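PDB 2ZZA: dihydrofolate reductase from Moritella profunda, which catalyses the NADPH-dependent reduction of 7,8-dihydrofolate to tetrahydrofolate, a step probably needed for the synthesis of glycine, purines and DNA precursors. Local coordinates for residues A[2-7]-A[109-114]; A[41-46]-A[94-99]; A[59-64]-A[84-89]. All coordinates share one frame; numbering follows the deposited sequence.

Contact 1 of 3, residues A[2-7]-A[109-114]. With FOL (folic acid), chain D.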
# COMPACT_ATOMS: atom_id res chain seq x y z
N ILE A 2 3.44 12.09 8.93
CA ILE A 2 2.43 12.09 7.88
C ILE A 2 1.98 10.65 7.63
O ILE A 2 2.81 9.75 7.48
CB ILE A 2 3.00 12.68 6.57
CG1 ILE A 2 3.25 14.17 6.76
CG2 ILE A 2 2.04 12.42 5.41
CD1 ILE A 2 4.04 14.81 5.64
N VAL A 3 0.67 10.44 7.60
CA VAL A 3 0.15 9.10 7.36
C VAL A 3 -0.27 8.97 5.90
O VAL A 3 -1.26 9.56 5.47
CB VAL A 3 -1.05 8.80 8.28
CG1 VAL A 3 -1.66 7.45 7.92
CG2 VAL A 3 -0.60 8.80 9.74
N SER A 4 0.51 8.21 5.15
CA SER A 4 0.25 8.01 3.73
C SER A 4 -0.09 6.56 3.47
O SER A 4 0.36 5.67 4.20
CB SER A 4 1.48 8.38 2.90
OG SER A 4 1.92 9.69 3.19
N MET A 5 -0.89 6.32 2.44
CA MET A 5 -1.25 4.96 2.07
C MET A 5 -0.95 4.83 0.59
O MET A 5 -1.27 5.73 -0.20
CB MET A 5 -2.74 4.69 2.33
CG MET A 5 -3.20 5.05 3.74
SD MET A 5 -4.62 4.11 4.32
CE MET A 5 -5.86 4.48 3.08
N ILE A 6 -0.33 3.72 0.21
CA ILE A 6 0.02 3.47 -1.18
C ILE A 6 -0.58 2.16 -1.65
O ILE A 6 -0.50 1.14 -0.96
CB ILE A 6 1.56 3.48 -1.37
CG1 ILE A 6 1.92 3.11 -2.81
CG2 ILE A 6 2.23 2.54 -0.36
CD1 ILE A 6 3.36 3.50 -3.21
N ALA A 7 -1.21 2.19 -2.83
CA ALA A 7 -1.84 1.01 -3.39
C ALA A 7 -2.00 1.13 -4.90
O ALA A 7 -1.95 2.23 -5.45
CB ALA A 7 -3.21 0.80 -2.76
N ALA A 109 -5.75 9.03 6.90
CA ALA A 109 -4.75 9.23 5.85
C ALA A 109 -4.59 10.67 5.39
O ALA A 109 -5.57 11.36 5.14
CB ALA A 109 -5.08 8.34 4.66
N ASP A 110 -3.34 11.11 5.28
CA ASP A 110 -3.02 12.47 4.82
C ASP A 110 -2.80 12.46 3.32
O ASP A 110 -3.15 13.41 2.63
CB ASP A 110 -1.76 12.98 5.52
CG ASP A 110 -1.93 13.08 7.01
OD1 ASP A 110 -2.82 13.85 7.44
OD2 ASP A 110 -1.19 12.39 7.75
N ARG A 111 -2.21 11.38 2.82
CA ARG A 111 -1.94 11.25 1.40
C ARG A 111 -2.24 9.85 0.91
O ARG A 111 -2.16 8.89 1.67
CB ARG A 111 -0.46 11.50 1.10
CG ARG A 111 0.06 12.87 1.40
CD ARG A 111 1.56 12.82 1.31
NE ARG A 111 2.19 14.11 1.54
CZ ARG A 111 3.47 14.26 1.85
NH1 ARG A 111 4.26 13.20 1.98
NH2 ARG A 111 3.97 15.48 2.04
N LEU A 112 -2.56 9.75 -0.37
CA LEU A 112 -2.82 8.47 -0.99
C LEU A 112 -1.93 8.41 -2.22
O LEU A 112 -1.98 9.30 -3.07
CB LEU A 112 -4.28 8.34 -1.40
CG LEU A 112 -5.33 8.26 -0.29
CD1 LEU A 112 -6.71 7.96 -0.89
CD2 LEU A 112 -4.95 7.17 0.70
N TYR A 113 -1.06 7.41 -2.28
CA TYR A 113 -0.20 7.24 -3.45
C TYR A 113 -0.94 6.17 -4.24
O TYR A 113 -0.77 4.98 -3.98
CB TYR A 113 1.18 6.70 -3.06
CG TYR A 113 2.09 7.67 -2.35
CD1 TYR A 113 1.80 8.13 -1.07
CD2 TYR A 113 3.29 8.07 -2.94
CE1 TYR A 113 2.69 8.97 -0.38
CE2 TYR A 113 4.18 8.91 -2.27
CZ TYR A 113 3.88 9.35 -0.99
OH TYR A 113 4.78 10.15 -0.33
N LEU A 114 -1.75 6.59 -5.21
CA LEU A 114 -2.53 5.62 -5.97
C LEU A 114 -2.11 5.40 -7.41
O LEU A 114 -1.83 6.34 -8.14
CB LEU A 114 -4.00 6.03 -5.97
CG LEU A 114 -4.70 6.26 -4.63
CD1 LEU A 114 -6.14 6.71 -4.91
CD2 LEU A 114 -4.68 4.99 -3.79
N1 FOL D . 1.26 -0.40 -4.19
C2 FOL D . 1.50 -0.24 -5.50
NA2 FOL D . 1.52 0.98 -6.02
N3 FOL D . 1.76 -1.35 -6.31
C4 FOL D . 1.78 -2.63 -5.73
O4 FOL D . 2.03 -3.62 -6.41
C4A FOL D . 1.54 -2.75 -4.37
N5 FOL D . 1.64 -3.95 -3.77
C6 FOL D . 1.49 -4.04 -2.44
C7 FOL D . 1.23 -2.89 -1.70
N8 FOL D . 1.13 -1.72 -2.29
C8A FOL D . 1.28 -1.61 -3.61
C9 FOL D . 1.63 -5.38 -1.72
N10 FOL D . 2.29 -6.40 -2.56
C11 FOL D . 6.27 -6.30 -3.60
C12 FOL D . 5.46 -7.35 -4.01
C13 FOL D . 4.12 -7.38 -3.66
C14 FOL D . 3.58 -6.35 -2.89
C15 FOL D . 4.39 -5.30 -2.48
C16 FOL D . 5.73 -5.27 -2.84
C FOL D . 7.76 -6.28 -3.99
O FOL D . 8.36 -7.32 -4.25
N FOL D . 8.33 -5.07 -3.99
CA FOL D . 9.75 -4.87 -4.32
CB FOL D . 9.92 -4.48 -5.79
CG FOL D . 9.63 -5.64 -6.74
CD FOL D . 10.68 -6.75 -6.61
OE1 FOL D . 11.70 -6.49 -5.93
OE2 FOL D . 10.45 -7.82 -7.21
CT FOL D . 10.28 -3.73 -3.44
O1 FOL D . 9.44 -2.90 -3.02
O2 FOL D . 11.51 -3.72 -3.21

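Contact 2 of 3, residues A[41-46]-A[94-99]. With NAP (NADP nicotinamide-adenine-dinucleotide phosphate), chain C.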
# COMPACT_ATOMS: atom_id res chain seq x y z
N ILE A 41 7.35 1.03 6.41
CA ILE A 41 6.15 0.57 5.74
C ILE A 41 5.35 -0.28 6.72
O ILE A 41 5.90 -1.16 7.38
CB ILE A 41 6.47 -0.26 4.46
CG1 ILE A 41 7.44 -1.39 4.80
CG2 ILE A 41 7.04 0.66 3.38
CD1 ILE A 41 7.73 -2.31 3.62
N VAL A 42 4.06 0.02 6.84
CA VAL A 42 3.16 -0.69 7.74
C VAL A 42 2.21 -1.55 6.92
O VAL A 42 1.57 -1.06 5.99
CB VAL A 42 2.33 0.31 8.57
CG1 VAL A 42 1.38 -0.44 9.49
CG2 VAL A 42 3.26 1.21 9.38
N MET A 43 2.11 -2.83 7.27
CA MET A 43 1.28 -3.75 6.52
C MET A 43 0.57 -4.77 7.41
O MET A 43 1.00 -5.04 8.53
CB MET A 43 2.15 -4.52 5.53
CG MET A 43 3.17 -5.41 6.23
SD MET A 43 4.41 -6.12 5.15
CE MET A 43 5.75 -4.97 5.38
N GLY A 44 -0.52 -5.34 6.90
CA GLY A 44 -1.22 -6.35 7.67
C GLY A 44 -0.50 -7.67 7.52
O GLY A 44 0.32 -7.84 6.61
N ARG A 45 -0.79 -8.62 8.40
CA ARG A 45 -0.15 -9.93 8.36
C ARG A 45 -0.32 -10.61 7.00
O ARG A 45 0.63 -11.21 6.49
CB ARG A 45 -0.74 -10.83 9.45
CG ARG A 45 -0.14 -12.24 9.50
CD ARG A 45 -1.19 -13.24 9.93
NE ARG A 45 -0.67 -14.59 10.14
CZ ARG A 45 -0.71 -15.22 11.31
NH1 ARG A 45 -0.22 -16.45 11.43
NH2 ARG A 45 -1.23 -14.62 12.38
N ASN A 46 -1.51 -10.54 6.43
CA ASN A 46 -1.76 -11.19 5.15
C ASN A 46 -0.89 -10.62 4.04
O ASN A 46 -0.34 -11.37 3.23
CB ASN A 46 -3.24 -11.08 4.76
CG ASN A 46 -4.15 -11.83 5.72
OD1 ASN A 46 -3.72 -12.74 6.43
ND2 ASN A 46 -5.43 -11.46 5.74
N MET A 94 4.40 4.92 5.60
CA MET A 94 3.66 4.39 4.46
C MET A 94 2.84 3.14 4.77
O MET A 94 3.40 2.08 5.05
CB MET A 94 4.62 4.04 3.31
CG MET A 94 5.48 5.19 2.79
SD MET A 94 4.56 6.48 1.93
CE MET A 94 4.38 5.76 0.33
N ILE A 95 1.51 3.27 4.71
CA ILE A 95 0.61 2.13 4.93
C ILE A 95 0.57 1.45 3.57
O ILE A 95 0.03 2.01 2.61
CB ILE A 95 -0.82 2.60 5.29
CG1 ILE A 95 -0.82 3.34 6.64
CG2 ILE A 95 -1.75 1.39 5.35
CD1 ILE A 95 -0.34 2.51 7.78
N ILE A 96 1.08 0.28 3.48
CA ILE A 96 1.12 -0.50 2.29
C ILE A 96 0.07 -1.60 2.11
O ILE A 96 0.15 -2.37 1.29
CB ILE A 96 2.42 -1.03 2.01
CG1 ILE A 96 2.71 -2.14 2.95
CG2 ILE A 96 3.48 -0.04 1.86
CD1 ILE A 96 3.55 -2.89 2.64
N GLY A 97 -0.91 -1.53 2.95
CA GLY A 97 -2.07 -2.37 3.03
C GLY A 97 -2.01 -3.71 3.81
O GLY A 97 -1.19 -4.01 4.35
N GLY A 98 -3.02 -4.45 3.86
CA GLY A 98 -3.93 -4.74 2.82
C GLY A 98 -5.28 -4.12 2.96
O GLY A 98 -5.34 -3.15 3.46
N ALA A 99 -6.35 -4.79 2.56
CA ALA A 99 -7.57 -4.00 2.45
C ALA A 99 -7.95 -3.58 3.86
O ALA A 99 -8.39 -2.47 4.14
CB ALA A 99 -8.68 -4.84 1.85
PA NAP C . -4.31 -7.59 5.38
O1A NAP C . -5.02 -6.31 5.56
O2A NAP C . -2.88 -7.41 4.66
O5B NAP C . -3.98 -8.31 6.78
C5B NAP C . -5.05 -8.63 7.67
C4B NAP C . -4.51 -9.10 9.02
O4B NAP C . -3.70 -8.09 9.65
C3B NAP C . -5.63 -9.38 10.02
O3B NAP C . -6.18 -10.67 9.75
C2B NAP C . -4.77 -9.44 11.28
O2B NAP C . -3.94 -10.60 11.24
C1B NAP C . -3.88 -8.21 11.07
N9A NAP C . -4.57 -6.98 11.55
C8A NAP C . -5.47 -6.26 10.88
N7A NAP C . -5.83 -5.21 11.61
C5A NAP C . -5.15 -5.26 12.75
C6A NAP C . -5.08 -4.44 13.87
N6A NAP C . -5.82 -3.34 13.95
N1A NAP C . -4.26 -4.78 14.88
C2A NAP C . -3.52 -5.87 14.81
N3A NAP C . -3.55 -6.67 13.75
C4A NAP C . -4.35 -6.39 12.71
O3 NAP C . -5.11 -8.70 4.52
PN NAP C . -6.13 -8.36 3.32
O1N NAP C . -6.59 -9.75 3.11
O2N NAP C . -6.93 -7.31 3.99
O5D NAP C . -4.95 -7.81 2.38
C5D NAP C . -4.17 -8.71 1.58
C4D NAP C . -4.71 -8.80 0.15
O4D NAP C . -4.57 -7.48 -0.41
C3D NAP C . -3.81 -9.71 -0.69
O3D NAP C . -4.48 -10.17 -1.86
C2D NAP C . -2.70 -8.74 -1.09
O2D NAP C . -2.04 -9.19 -2.27
C1D NAP C . -3.56 -7.52 -1.43
N1N NAP C . -2.79 -6.26 -1.50
C2N NAP C . -2.81 -5.49 -2.67
C3N NAP C . -2.16 -4.26 -2.69
C7N NAP C . -2.20 -3.39 -3.95
O7N NAP C . -1.85 -2.21 -3.91
N7N NAP C . -2.64 -4.00 -5.04
C4N NAP C . -1.50 -3.80 -1.55
C5N NAP C . -1.47 -4.57 -0.39
C6N NAP C . -2.12 -5.80 -0.36
P2B NAP C . -3.82 -11.52 12.56
O1X NAP C . -2.50 -12.19 12.64
O2X NAP C . -4.11 -10.57 13.82
O3X NAP C . -5.04 -12.56 12.46

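Contact 3 of 3, residues A[59-64]-A[84-89]. With NAP (NADP nicotinamide-adenine-dinucleotide phosphate), chain C.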
# COMPACT_ATOMS: atom_id res chain seq x y z
N LEU A 59 11.94 -0.08 6.95
CA LEU A 59 11.64 -0.65 8.25
C LEU A 59 10.29 -1.35 8.03
O LEU A 59 9.29 -0.69 7.79
CB LEU A 59 11.45 0.46 9.29
CG LEU A 59 11.68 0.12 10.77
CD1 LEU A 59 10.90 1.10 11.63
CD2 LEU A 59 11.26 -1.30 11.07
N ASN A 60 10.28 -2.68 8.07
CA ASN A 60 9.06 -3.45 7.85
C ASN A 60 8.28 -3.66 9.14
O ASN A 60 8.75 -4.35 10.04
CB ASN A 60 9.38 -4.81 7.23
CG ASN A 60 9.92 -4.71 5.82
OD1 ASN A 60 10.94 -4.06 5.57
ND2 ASN A 60 9.24 -5.36 4.88
N ILE A 61 7.09 -3.06 9.21
CA ILE A 61 6.24 -3.17 10.39
C ILE A 61 4.98 -3.95 10.00
O ILE A 61 4.25 -3.53 9.11
CB ILE A 61 5.84 -1.78 10.91
CG1 ILE A 61 7.09 -1.03 11.37
CG2 ILE A 61 4.83 -1.91 12.05
CD1 ILE A 61 6.86 0.45 11.64
N VAL A 62 4.76 -5.08 10.66
CA VAL A 62 3.63 -5.95 10.37
C VAL A 62 2.63 -6.00 11.53
O VAL A 62 3.00 -6.18 12.69
CB VAL A 62 4.11 -7.39 10.06
CG1 VAL A 62 2.93 -8.29 9.74
CG2 VAL A 62 5.11 -7.35 8.91
N LEU A 63 1.35 -5.87 11.19
CA LEU A 63 0.29 -5.89 12.18
C LEU A 63 -0.33 -7.26 12.35
O LEU A 63 -0.79 -7.88 11.39
CB LEU A 63 -0.81 -4.89 11.80
CG LEU A 63 -0.53 -3.41 12.06
CD1 LEU A 63 -1.29 -2.58 11.06
CD2 LEU A 63 -0.93 -3.06 13.49
N SER A 64 -0.33 -7.74 13.59
CA SER A 64 -0.92 -9.03 13.91
C SER A 64 -1.22 -9.10 15.39
O SER A 64 -0.42 -8.65 16.21
CB SER A 64 0.04 -10.16 13.54
OG SER A 64 -0.48 -11.40 13.97
N VAL A 84 2.54 3.11 14.67
CA VAL A 84 2.99 4.49 14.54
C VAL A 84 4.21 4.74 15.41
O VAL A 84 5.19 5.33 14.95
CB VAL A 84 1.88 5.48 14.95
CG1 VAL A 84 2.42 6.90 14.97
CG2 VAL A 84 0.72 5.38 13.97
N VAL A 85 4.16 4.27 16.65
CA VAL A 85 5.28 4.42 17.57
C VAL A 85 6.49 3.72 16.98
O VAL A 85 7.58 4.29 16.92
CB VAL A 85 4.95 3.80 18.96
CG1 VAL A 85 6.17 3.87 19.87
CG2 VAL A 85 3.79 4.53 19.60
N ALA A 86 6.29 2.49 16.53
CA ALA A 86 7.38 1.72 15.94
C ALA A 86 8.03 2.44 14.76
O ALA A 86 9.24 2.34 14.55
CB ALA A 86 6.87 0.35 15.49
N ALA A 87 7.22 3.18 13.99
CA ALA A 87 7.73 3.91 12.83
C ALA A 87 8.85 4.87 13.23
O ALA A 87 9.75 5.16 12.44
CB ALA A 87 6.60 4.68 12.16
N GLY A 88 8.77 5.36 14.46
CA GLY A 88 9.80 6.26 14.96
C GLY A 88 9.62 7.73 14.63
O GLY A 88 8.57 8.17 14.16
N ASP A 89 10.68 8.49 14.88
CA ASP A 89 10.68 9.92 14.63
C ASP A 89 10.98 10.20 13.16
O ASP A 89 12.02 10.76 12.82
CB ASP A 89 11.73 10.60 15.53
CG ASP A 89 11.69 12.11 15.44
OD1 ASP A 89 10.57 12.68 15.49
OD2 ASP A 89 12.77 12.72 15.33
PA NAP C . -4.31 -7.59 5.38
O1A NAP C . -5.02 -6.31 5.56
O2A NAP C . -2.88 -7.41 4.66
O5B NAP C . -3.98 -8.31 6.78
C5B NAP C . -5.05 -8.63 7.67
C4B NAP C . -4.51 -9.10 9.02
O4B NAP C . -3.70 -8.09 9.65
C3B NAP C . -5.63 -9.38 10.02
O3B NAP C . -6.18 -10.67 9.75
C2B NAP C . -4.77 -9.44 11.28
O2B NAP C . -3.94 -10.60 11.24
C1B NAP C . -3.88 -8.21 11.07
N9A NAP C . -4.57 -6.98 11.55
C8A NAP C . -5.47 -6.26 10.88
N7A NAP C . -5.83 -5.21 11.61
C5A NAP C . -5.15 -5.26 12.75
C6A NAP C . -5.08 -4.44 13.87
N6A NAP C . -5.82 -3.34 13.95
N1A NAP C . -4.26 -4.78 14.88
C2A NAP C . -3.52 -5.87 14.81
N3A NAP C . -3.55 -6.67 13.75
C4A NAP C . -4.35 -6.39 12.71
O3 NAP C . -5.11 -8.70 4.52
PN NAP C . -6.13 -8.36 3.32
O1N NAP C . -6.59 -9.75 3.11
O2N NAP C . -6.93 -7.31 3.99
O5D NAP C . -4.95 -7.81 2.38
C5D NAP C . -4.17 -8.71 1.58
C4D NAP C . -4.71 -8.80 0.15
O4D NAP C . -4.57 -7.48 -0.41
C3D NAP C . -3.81 -9.71 -0.69
O3D NAP C . -4.48 -10.17 -1.86
C2D NAP C . -2.70 -8.74 -1.09
O2D NAP C . -2.04 -9.19 -2.27
C1D NAP C . -3.56 -7.52 -1.43
N1N NAP C . -2.79 -6.26 -1.50
C2N NAP C . -2.81 -5.49 -2.67
C3N NAP C . -2.16 -4.26 -2.69
C7N NAP C . -2.20 -3.39 -3.95
O7N NAP C . -1.85 -2.21 -3.91
N7N NAP C . -2.64 -4.00 -5.04
C4N NAP C . -1.50 -3.80 -1.55
C5N NAP C . -1.47 -4.57 -0.39
C6N NAP C . -2.12 -5.80 -0.36
P2B NAP C . -3.82 -11.52 12.56
O1X NAP C . -2.50 -12.19 12.64
O2X NAP C . -4.11 -10.57 13.82
O3X NAP C . -5.04 -12.56 12.46

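Contact 1 of 3, residues A[2-7]-A[109-114]
The R111 side chain passes S4 and crosses I2 at a slant. Its CB is 3.6 Å from S4 OG, CD touches that oxygen again, and the extended chain carries the guanidinium to I2, whose CD1 sits over one face, offset toward the rim, 3.7 Å from NH2. NH1 is salt-bridged to E92, and the same carboxylate oxygen also takes hydrogen bonds from S4 OG and Y113 OH. The Y113 ring meets S4 CB at its edge, CE1 being 3.5 Å away. The strands run parallel in the central sheet of the dihydrofolate reductase fold, where strand 2-9 lies between the two strands of a beta-alpha-beta crossover, 92-95 and 111-117. On the opposite face L112 CD2 packs against both CB and CE of M5. At the start of the pairing, D110 OD2 accepts from V3 N through its anti lone pair (2.7 Å, 170°), while D110 N donates to V3 O at 2.6 Å. With an alanine here, V3 N would probably lose its carboxylate acceptor, leaving the start of the pairing to the backbone bonds to V3 O. At the far end A7 CA comes within 3.5 Å of N1 of the folate pterin.

Contact 2 of 3, residues A[41-46]-A[94-99]
M43 and I96 each turn CG or CG1 into the position between backbone N and carbonyl carbon (chi1 65° and 74°), which lays the two side chains alongside each other, with M43 CB 3.6 Å from I96 CG1. They lie where the parallel neighbouring strands 40-44 and 92-95 run toward the glycine-rich dinucleotide site of dihydrofolate reductase. I41 CG2 also meets I96 CG2. V42 and I95, on the face away from I41 and M94, run side by side, I95 CD1 reaching to 3.5 Å from V42 CB. The backbones are joined by V42 N to M94 O, I96 N to V42 O and, past the regular pairing, G44 N to G97 O at 3.0 Å. G97, with positive phi, and G98 are linked by a cis peptide bond. G44 and G98 are N-cap residues, so helices 45-51 and 99-105 both begin beside the cofactor diphosphate, and their N-terminal ends would probably favour its negative charge. With no side chain on G44, its CA lies 3.5 Å from O5B of the cofactor. N46 ND2 donates to the bridging oxygen O3 at 3.0 Å, and A99 N makes a weak bond to O5D. R45, its NE salt-bridged to E49, presents the edge of its guanidinium to the 2'-phosphate, where NH2 donates to O1X at 2.8 Å and 162°.

Contact 3 of 3, residues A[59-64]-A[84-89]
The last turn of helix 80-87 rides over strand 59-63, with CA of I61 7.5 Å from CA of A86, before G88 leaves the helix with positive phi. The contact is small and largely apolar. I61 does most of the reaching: CG1 stands anti to the carbonyl carbon and the chain continues extended (chi2 168°), so that the terminal CD1 projects to the helix. There it touches A86 CB at 3.9 Å and lies 3.6 Å from A87 N, with A87 CB slightly farther off. L59 comes up beside it, its CD1 resting 3.6 Å from A86 O. V77 of the adjoining strand also meets both I61 and A86, and A83 packs on I61 one turn earlier. Beyond the helix contact the strand leads to the cofactor. L63 places CB 3.8 Å from N3A of the adenine, and S64 OG donates to O1X of the 2'-phosphate at 2.5 Å while also hydrogen-bonded to Q66 N. Helix 80-87 is the connecting helix of a beta-alpha-beta crossover that runs from strand 75-77 at the sheet's edge, across strands 59-63 and 40-44, to strand 92-95, as expected in the dihydrofolate reductase fold.

In the fold
Contacts 1 and 2 pair strands of one mixed eight-stranded sheet, and contact 3 packs helix 80-87 on another strand of it. Along the chain contact 3 is nested inside the loop closed by contact 2, itself inside that of contact 1. Centres lie about 11 Å apart for contacts 1 and 2, about 10 Å for 2 and 3 and about 15 Å for 1 and 3. Strand 92-95 pairs with 2-9, and 40-44 with 59-63, so contact 2 joins its neighbours directly. The ligand sites gather at the C-terminal ends of the parallel strands: folate lies by I6 and A7 of contact 1 and I96 of contact 2, and NADP+ reaches from A7 past contact 2 to S64.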